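Peptidase, C14 family (Geobacter sulfurreducens PCA, PDB 3BIJ) probably acts as a cysteine-type endopeptidase of the caspase-like C14 peptidase family. Local coordinates at the interface of chains A and B. Coordinates in Å, arbitrary orientation; residue numbers count along the deposited sequence, not the author numbering. Chains: chain A/B, Uncharacterized protein GSU0716.

The interface of chains A and B. Residues chain A 31, 219-220; chain B 22, 168, 170-171, 174.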
ATOM      1  N   ALA A  31       1.821  12.655 -30.074  1.00 41.95           N
ATOM      2  CA  ALA A  31       2.432  11.430 -30.537  1.00 40.02           C
ATOM      3  C   ALA A  31       1.309  10.498 -30.987  1.00 39.17           C
ATOM      4  O   ALA A  31       1.391   9.903 -32.061  1.00 44.35           O
ATOM      5  CB  ALA A  31       3.259  10.784 -29.417  1.00 46.27           C
ATOM      6  N   PHE A 219       4.892   8.609 -23.911  1.00 55.00           N
ATOM      7  CA  PHE A 219       5.096   8.631 -25.365  1.00 55.48           C
ATOM      8  C   PHE A 219       3.870   8.346 -26.230  1.00 54.46           C
ATOM      9  O   PHE A 219       3.945   8.375 -27.456  1.00 51.68           O
ATOM     10  CB  PHE A 219       6.230   7.689 -25.738  1.00 64.28           C
ATOM     11  CG  PHE A 219       7.451   7.901 -24.909  1.00 75.22           C
ATOM     12  CD1 PHE A 219       7.616   7.191 -23.717  1.00 77.89           C
ATOM     13  CD2 PHE A 219       8.388   8.879 -25.257  1.00 66.57           C
ATOM     14  CE1 PHE A 219       8.687   7.452 -22.878  1.00 77.01           C
ATOM     15  CE2 PHE A 219       9.464   9.151 -24.424  1.00 66.88           C
ATOM     16  CZ  PHE A 219       9.617   8.436 -23.227  1.00 69.40           C
ATOM     17  N   ASN A 220       2.759   8.045 -25.571  1.00 50.23           N
ATOM     18  CA  ASN A 220       1.458   7.830 -26.192  1.00 52.24           C
ATOM     19  C   ASN A 220       0.513   7.294 -25.124  1.00 52.97           C
ATOM     20  O   ASN A 220       0.955   6.768 -24.097  1.00 41.75           O
ATOM     21  CB  ASN A 220       1.502   6.913 -27.438  1.00 54.22           C
ATOM     22  CG  ASN A 220       2.403   5.743 -27.280  1.00 62.18           C
ATOM     23  OD1 ASN A 220       2.512   5.176 -26.192  1.00 80.40           O
ATOM     24  ND2 ASN A 220       3.050   5.343 -28.374  1.00 53.66           N
TER
ATOM     25  N   TRP B  22      13.327  10.543 -27.767  1.00 49.29           N
ATOM     26  CA  TRP B  22      13.591  10.015 -26.433  1.00 43.97           C
ATOM     27  C   TRP B  22      15.080  10.129 -26.138  1.00 44.07           C
ATOM     28  O   TRP B  22      15.905   9.722 -26.956  1.00 44.29           O
ATOM     29  CB  TRP B  22      13.186   8.549 -26.380  1.00 44.45           C
ATOM     30  CG  TRP B  22      13.327   7.941 -25.028  1.00 49.10           C
ATOM     31  CD1 TRP B  22      12.689   8.331 -23.894  1.00 49.68           C
ATOM     32  CD2 TRP B  22      14.067   6.765 -24.687  1.00 47.12           C
ATOM     33  NE1 TRP B  22      12.963   7.465 -22.870  1.00 47.24           N
ATOM     34  CE2 TRP B  22      13.807   6.492 -23.329  1.00 48.44           C
ATOM     35  CE3 TRP B  22      14.917   5.909 -25.397  1.00 48.96           C
ATOM     36  CZ2 TRP B  22      14.364   5.404 -22.669  1.00 42.09           C
ATOM     37  CZ3 TRP B  22      15.470   4.830 -24.739  1.00 41.99           C
ATOM     38  CH2 TRP B  22      15.187   4.585 -23.388  1.00 44.27           C
ATOM     39  N   PRO B 168      11.098   2.188 -22.752  1.00 47.59           N
ATOM     40  CA  PRO B 168       9.652   1.946 -22.737  1.00 41.72           C
ATOM     41  C   PRO B 168       9.150   1.432 -24.083  1.00 39.34           C
ATOM     42  O   PRO B 168       9.594   1.886 -25.134  1.00 44.66           O
ATOM     43  CB  PRO B 168       9.076   3.305 -22.349  1.00 30.08           C
ATOM     44  CG  PRO B 168      10.131   4.267 -22.777  1.00 41.97           C
ATOM     45  CD  PRO B 168      11.399   3.584 -22.398  1.00 45.99           C
ATOM     46  N   SER B 170       6.604   1.965 -25.844  1.00 48.18           N
ATOM     47  CA  SER B 170       6.140   2.959 -26.797  1.00 46.63           C
ATOM     48  C   SER B 170       7.304   3.509 -27.619  1.00 47.79           C
ATOM     49  O   SER B 170       7.236   3.570 -28.848  1.00 46.65           O
ATOM     50  CB  SER B 170       5.427   4.075 -26.060  1.00 47.57           C
ATOM     51  OG  SER B 170       4.315   3.521 -25.382  1.00 71.90           O
ATOM     52  N   VAL B 171       8.378   3.893 -26.932  1.00 43.54           N
ATOM     53  CA  VAL B 171       9.565   4.421 -27.582  1.00 44.26           C
ATOM     54  C   VAL B 171      10.201   3.377 -28.489  1.00 47.54           C
ATOM     55  O   VAL B 171      10.690   3.703 -29.564  1.00 52.89           O
ATOM     56  CB  VAL B 171      10.612   4.866 -26.543  1.00 49.33           C
ATOM     57  CG1 VAL B 171      11.914   5.263 -27.237  1.00 55.50           C
ATOM     58  CG2 VAL B 171      10.073   6.034 -25.739  1.00 40.37           C
ATOM     59  N   ARG B 174       8.140   3.361 -31.636  1.00 43.86           N
ATOM     60  CA  ARG B 174       8.277   4.651 -32.287  1.00 45.74           C
ATOM     61  C   ARG B 174       9.665   4.742 -32.942  1.00 47.59           C
ATOM     62  O   ARG B 174       9.791   5.190 -34.084  1.00 40.84           O
ATOM     63  CB  ARG B 174       8.089   5.779 -31.263  1.00 55.46           C
ATOM     64  CG  ARG B 174       7.972   7.166 -31.900  1.00 65.45           C
ATOM     65  CD  ARG B 174       8.241   8.269 -30.904  1.00 64.18           C
ATOM     66  NE  ARG B 174       7.068   8.687 -30.157  1.00 80.05           N
ATOM     67  CZ  ARG B 174       7.118   9.507 -29.106  1.00 93.08           C
ATOM     68  NH1 ARG B 174       6.005   9.866 -28.470  1.00 99.57           N
ATOM     69  NH2 ARG B 174       8.289   9.960 -28.671  1.00 91.40           N
TER
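With CG anti to its carbonyl carbon (chi1 -49°) and the ring turned crosswise by a chi2 of 90°, A:Phe219 reaches out of its loop and lays one face on helix 169-178 of chain B, while B:Arg174, CG anti to its own backbone N and its chain bent at chi3, brings its guanidinium across the phenyl side chain, the two planes turned steeply against each other and NH2 near the CD2 edge. The site illustrates a common design of protein contacts, an aromatic knob seated against a helix with polar bonds around its base. B:Val171 supplies the floor: its CG2 methyl sits 3.1 Å from the A:Phe219 ring centroid as a CH-pi contact. At the tip, the five-membered ring of B:Trp22 meets the phenyl edge-to-face, the centroids 4.9 Å apart, and this indole is itself lined by B:Val171 CG1 on one face. B:Pro168 CG closes on the rim at 3.5 Å from A:Phe219 CE1. An alanine in place of A:Phe219 would remove the ring and would probably strip B:Val171, B:Trp22 and B:Pro168 of the aromatic partner they share across the interface, though the backbone carbonyl would remain. That carbonyl, A:Phe219 O, accepts from B:Arg174 NH1 at 2.7 Å on an in-plane lone pair; the bond is bent, 119° at the hydrogen, and the oxygen lies out of the guanidinium plane. Both copies are the same protein, but the whole interface departs from exact two-fold symmetry and may be a crystal contact. On the other flank, A:Asn220 holds its side chain in the crowded position between backbone N and carbonyl carbon, where OD1 takes the B:Ser170 OG hydroxyl on an in-plane lone pair at 2.6 Å.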